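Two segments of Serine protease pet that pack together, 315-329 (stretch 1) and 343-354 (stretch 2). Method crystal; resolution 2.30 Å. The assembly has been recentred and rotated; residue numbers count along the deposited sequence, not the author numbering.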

# COMPACT_ATOMS: atom_id res chain seq x y z
N GLY A 315 -16.81 24.44 -28.96
CA GLY A 315 -17.49 24.01 -27.75
C GLY A 315 -17.65 25.15 -26.74
O GLY A 315 -17.30 26.29 -27.05
N PHE A 316 -18.16 24.83 -25.55
CA PHE A 316 -18.40 25.83 -24.51
C PHE A 316 -17.22 26.05 -23.59
O PHE A 316 -16.70 25.10 -22.99
CB PHE A 316 -19.62 25.45 -23.65
CG PHE A 316 -20.94 25.60 -24.34
CD1 PHE A 316 -21.05 26.28 -25.55
CD2 PHE A 316 -22.10 25.07 -23.77
CE1 PHE A 316 -22.28 26.43 -26.18
CE2 PHE A 316 -23.34 25.20 -24.39
CZ PHE A 316 -23.43 25.89 -25.59
N ILE A 317 -16.82 27.30 -23.43
CA ILE A 317 -15.76 27.63 -22.50
C ILE A 317 -16.26 28.69 -21.56
O ILE A 317 -16.79 29.71 -21.99
CB ILE A 317 -14.49 28.12 -23.23
CG1 ILE A 317 -13.90 27.01 -24.10
CG2 ILE A 317 -13.46 28.66 -22.23
CD1 ILE A 317 -12.55 27.41 -24.82
N PHE A 318 -16.09 28.46 -20.26
CA PHE A 318 -16.61 29.35 -19.23
C PHE A 318 -15.47 29.95 -18.44
O PHE A 318 -14.48 29.28 -18.19
CB PHE A 318 -17.55 28.60 -18.29
CG PHE A 318 -18.81 28.14 -18.95
CD1 PHE A 318 -18.86 26.92 -19.60
CD2 PHE A 318 -19.95 28.93 -18.91
CE1 PHE A 318 -20.02 26.51 -20.22
CE2 PHE A 318 -21.11 28.52 -19.52
CZ PHE A 318 -21.14 27.31 -20.17
N ASP A 319 -15.63 31.20 -18.02
CA ASP A 319 -14.60 31.88 -17.24
C ASP A 319 -14.64 31.41 -15.79
O ASP A 319 -15.29 30.41 -15.48
CB ASP A 319 -14.76 33.40 -17.33
CG ASP A 319 -16.08 33.87 -16.76
OD1 ASP A 319 -16.98 33.04 -16.57
OD2 ASP A 319 -16.23 35.09 -16.51
N GLU A 320 -13.96 32.13 -14.91
CA GLU A 320 -13.78 31.69 -13.52
C GLU A 320 -14.74 32.37 -12.54
O GLU A 320 -15.21 33.47 -12.79
CB GLU A 320 -12.33 31.95 -13.08
CG GLU A 320 -11.30 31.27 -13.96
CD GLU A 320 -9.87 31.62 -13.55
OE1 GLU A 320 -9.65 32.75 -13.07
OE2 GLU A 320 -8.98 30.77 -13.71
N ASN A 321 -15.01 31.69 -11.43
CA ASN A 321 -15.78 32.25 -10.31
C ASN A 321 -17.17 32.78 -10.69
O ASN A 321 -17.63 33.77 -10.11
CB ASN A 321 -14.99 33.38 -9.63
CG ASN A 321 -13.62 32.94 -9.14
OD1 ASN A 321 -13.48 31.93 -8.43
ND2 ASN A 321 -12.58 33.69 -9.51
N LYS A 322 -17.85 32.14 -11.64
CA LYS A 322 -19.19 32.60 -12.02
C LYS A 322 -20.21 31.47 -12.09
O LYS A 322 -19.87 30.30 -12.28
CB LYS A 322 -19.14 33.33 -13.37
CG LYS A 322 -18.15 34.47 -13.43
CD LYS A 322 -18.59 35.67 -12.61
CE LYS A 322 -17.52 36.76 -12.65
NZ LYS A 322 -18.04 38.11 -12.29
N LYS A 323 -21.48 31.84 -11.95
CA LYS A 323 -22.60 30.90 -12.04
C LYS A 323 -23.32 31.01 -13.40
O LYS A 323 -23.66 32.09 -13.85
CB LYS A 323 -23.58 31.16 -10.89
CG LYS A 323 -24.80 30.25 -10.89
CD LYS A 323 -24.40 28.78 -10.97
CE LYS A 323 -25.37 27.88 -10.23
NZ LYS A 323 -26.75 27.90 -10.78
N TYR A 324 -23.53 29.86 -14.05
CA TYR A 324 -24.22 29.79 -15.34
C TYR A 324 -25.33 28.75 -15.33
O TYR A 324 -25.23 27.72 -14.66
CB TYR A 324 -23.24 29.42 -16.46
CG TYR A 324 -22.21 30.48 -16.77
CD1 TYR A 324 -21.00 30.52 -16.09
CD2 TYR A 324 -22.45 31.42 -17.77
CE1 TYR A 324 -20.04 31.47 -16.39
CE2 TYR A 324 -21.50 32.38 -18.08
CZ TYR A 324 -20.31 32.41 -17.39
OH TYR A 324 -19.38 33.37 -17.69
N THR A 325 -26.38 29.00 -16.09
CA THR A 325 -27.40 27.99 -16.33
C THR A 325 -27.55 27.80 -17.84
O THR A 325 -27.43 28.76 -18.60
CB THR A 325 -28.74 28.36 -15.68
OG1 THR A 325 -28.58 28.44 -14.26
CG2 THR A 325 -29.79 27.31 -15.99
N VAL A 326 -27.76 26.56 -18.26
CA VAL A 326 -28.02 26.24 -19.65
C VAL A 326 -29.38 25.57 -19.72
O VAL A 326 -29.58 24.46 -19.20
CB VAL A 326 -26.97 25.31 -20.26
CG1 VAL A 326 -27.31 24.98 -21.70
CG2 VAL A 326 -25.56 25.92 -20.14
N SER A 327 -30.33 26.24 -20.36
CA SER A 327 -31.72 25.80 -20.35
C SER A 327 -32.30 25.73 -21.75
O SER A 327 -31.83 26.39 -22.67
CB SER A 327 -32.58 26.74 -19.51
OG SER A 327 -32.14 26.78 -18.17
N ALA A 328 -33.34 24.91 -21.89
CA ALA A 328 -34.18 24.92 -23.07
C ALA A 328 -35.32 25.90 -22.92
O ALA A 328 -36.00 25.94 -21.89
CB ALA A 328 -34.73 23.54 -23.35
N GLU A 329 -35.53 26.69 -23.96
CA GLU A 329 -36.68 27.57 -24.05
C GLU A 329 -37.96 26.75 -23.96
O GLU A 329 -38.06 25.69 -24.56
CB GLU A 329 -36.61 28.33 -25.35
CG GLU A 329 -37.43 29.57 -25.47
CD GLU A 329 -37.21 30.24 -26.83
OE1 GLU A 329 -36.58 31.32 -26.87
OE2 GLU A 329 -37.64 29.66 -27.85
N ILE A 343 -14.90 24.37 -18.14
CA ILE A 343 -15.35 25.30 -17.10
C ILE A 343 -14.18 25.76 -16.25
O ILE A 343 -13.43 24.93 -15.72
CB ILE A 343 -16.41 24.68 -16.15
CG1 ILE A 343 -17.58 24.08 -16.93
CG2 ILE A 343 -16.88 25.70 -15.12
CD1 ILE A 343 -18.46 23.10 -16.05
N GLY A 344 -14.07 27.08 -16.12
CA GLY A 344 -13.04 27.70 -15.31
C GLY A 344 -13.18 27.46 -13.82
O GLY A 344 -14.27 27.18 -13.31
N LYS A 345 -12.05 27.56 -13.14
CA LYS A 345 -11.95 27.42 -11.69
C LYS A 345 -12.97 28.29 -10.95
O LYS A 345 -13.14 29.47 -11.26
CB LYS A 345 -10.52 27.77 -11.25
CG LYS A 345 -10.31 27.84 -9.75
CD LYS A 345 -8.90 28.27 -9.41
CE LYS A 345 -7.97 27.08 -9.25
NZ LYS A 345 -8.15 26.38 -7.94
N GLY A 346 -13.67 27.69 -9.98
CA GLY A 346 -14.58 28.44 -9.12
C GLY A 346 -15.95 28.74 -9.73
O GLY A 346 -16.76 29.46 -9.14
N SER A 347 -16.20 28.19 -10.91
CA SER A 347 -17.46 28.37 -11.60
C SER A 347 -18.34 27.13 -11.54
O SER A 347 -17.84 26.01 -11.47
CB SER A 347 -17.23 28.75 -13.06
OG SER A 347 -17.01 30.15 -13.20
N THR A 348 -19.64 27.35 -11.57
CA THR A 348 -20.60 26.26 -11.68
C THR A 348 -21.57 26.49 -12.85
O THR A 348 -22.18 27.55 -12.98
CB THR A 348 -21.41 26.08 -10.38
OG1 THR A 348 -20.54 25.66 -9.32
CG2 THR A 348 -22.51 25.05 -10.58
N VAL A 349 -21.69 25.47 -13.70
CA VAL A 349 -22.64 25.48 -14.80
C VAL A 349 -23.80 24.50 -14.57
O VAL A 349 -23.62 23.28 -14.66
CB VAL A 349 -21.95 25.12 -16.12
CG1 VAL A 349 -22.96 25.16 -17.23
CG2 VAL A 349 -20.79 26.07 -16.40
N ASP A 350 -24.99 25.03 -14.29
CA ASP A 350 -26.17 24.18 -14.16
C ASP A 350 -26.59 23.72 -15.55
O ASP A 350 -26.99 24.50 -16.41
CB ASP A 350 -27.31 24.89 -13.44
CG ASP A 350 -27.03 25.06 -11.96
OD1 ASP A 350 -26.14 24.36 -11.43
OD2 ASP A 350 -27.68 25.89 -11.33
N TRP A 351 -26.44 22.42 -15.76
CA TRP A 351 -26.58 21.87 -17.09
C TRP A 351 -27.97 21.27 -17.17
O TRP A 351 -28.18 20.12 -16.77
CB TRP A 351 -25.47 20.85 -17.37
CG TRP A 351 -25.53 20.24 -18.73
CD1 TRP A 351 -26.03 19.00 -19.05
CD2 TRP A 351 -25.08 20.83 -19.97
NE1 TRP A 351 -25.92 18.79 -20.41
CE2 TRP A 351 -25.36 19.88 -20.99
CE3 TRP A 351 -24.51 22.05 -20.31
CZ2 TRP A 351 -25.05 20.14 -22.34
CZ3 TRP A 351 -24.21 22.30 -21.65
CH2 TRP A 351 -24.48 21.35 -22.64
N ASN A 352 -28.93 22.05 -17.66
CA ASN A 352 -30.31 21.57 -17.73
C ASN A 352 -30.79 21.42 -19.16
O ASN A 352 -31.86 21.84 -19.50
CB ASN A 352 -31.27 22.49 -16.95
CG ASN A 352 -32.62 21.82 -16.69
OD1 ASN A 352 -32.80 20.65 -16.99
ND2 ASN A 352 -33.57 22.58 -16.15
N ILE A 353 -29.96 20.80 -19.98
CA ILE A 353 -30.37 20.30 -21.29
C ILE A 353 -29.69 18.95 -21.37
O ILE A 353 -28.96 18.56 -20.46
CB ILE A 353 -29.89 21.19 -22.48
CG1 ILE A 353 -28.35 21.25 -22.48
CG2 ILE A 353 -30.48 22.56 -22.41
CD1 ILE A 353 -27.72 22.07 -23.63
N LYS A 354 -29.91 18.26 -22.49
CA LYS A 354 -29.17 17.05 -22.80
C LYS A 354 -27.98 17.34 -23.69
O LYS A 354 -28.07 18.14 -24.63
CB LYS A 354 -30.09 16.03 -23.47
CG LYS A 354 -31.18 15.48 -22.57
CD LYS A 354 -31.82 14.27 -23.23
CE LYS A 354 -32.94 13.68 -22.37
NZ LYS A 354 -33.37 14.58 -21.25
O HOH W 1 -9.32 27.94 -14.36
O HOH W 2 -30.47 26.62 -12.95
O HOH W 3 -34.86 22.44 -20.00

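What holds the two strands in register? They run parallel, and the backbone ladder alternates between them: Tyr324 N donates to Thr348 O (2.9 Å), Asp350 N to Tyr324 O (2.7 Å), and Val326 N to Asp350 O (2.9 Å). Each bonded residue of one strand thus reaches two residues of the other, as parallel pairing requires.

Which bumps fill which hollows on the apolar face? Val349 is the central knob. Its CG2 sits 3.7 Å from the centroid of the Phe318 ring, almost on the ring normal, while its CG1 lies 4.0 Å from Val326 CG2. Val326 in turn packs against both Trp351 and Ile353, which lie on the same side of it: its CG2 is 4.0 Å from Trp351 CE3, and its CG1 is 3.5 Å from Ile353 CD1. Farther from the backbone ladder, and still buried, Phe316 and Trp351 meet edge to edge, CD2 to CZ3 at 4.1 Å.

How do the chains fit so closely before the strands pair? Gly344 leaves a hollow for the backbone of stretch 1; an ideal CB there would lie 2.6 Å from Asp319 O. At Gly346, with positive phi, a CB would strike Asn321 OD1. The type II turn from Gly344 to Ser347 brings Ser347 OG within 2.7 Å of Lys322 N, which donates to it, and Lys345 O accepts from Asn321 N at 2.9 Å.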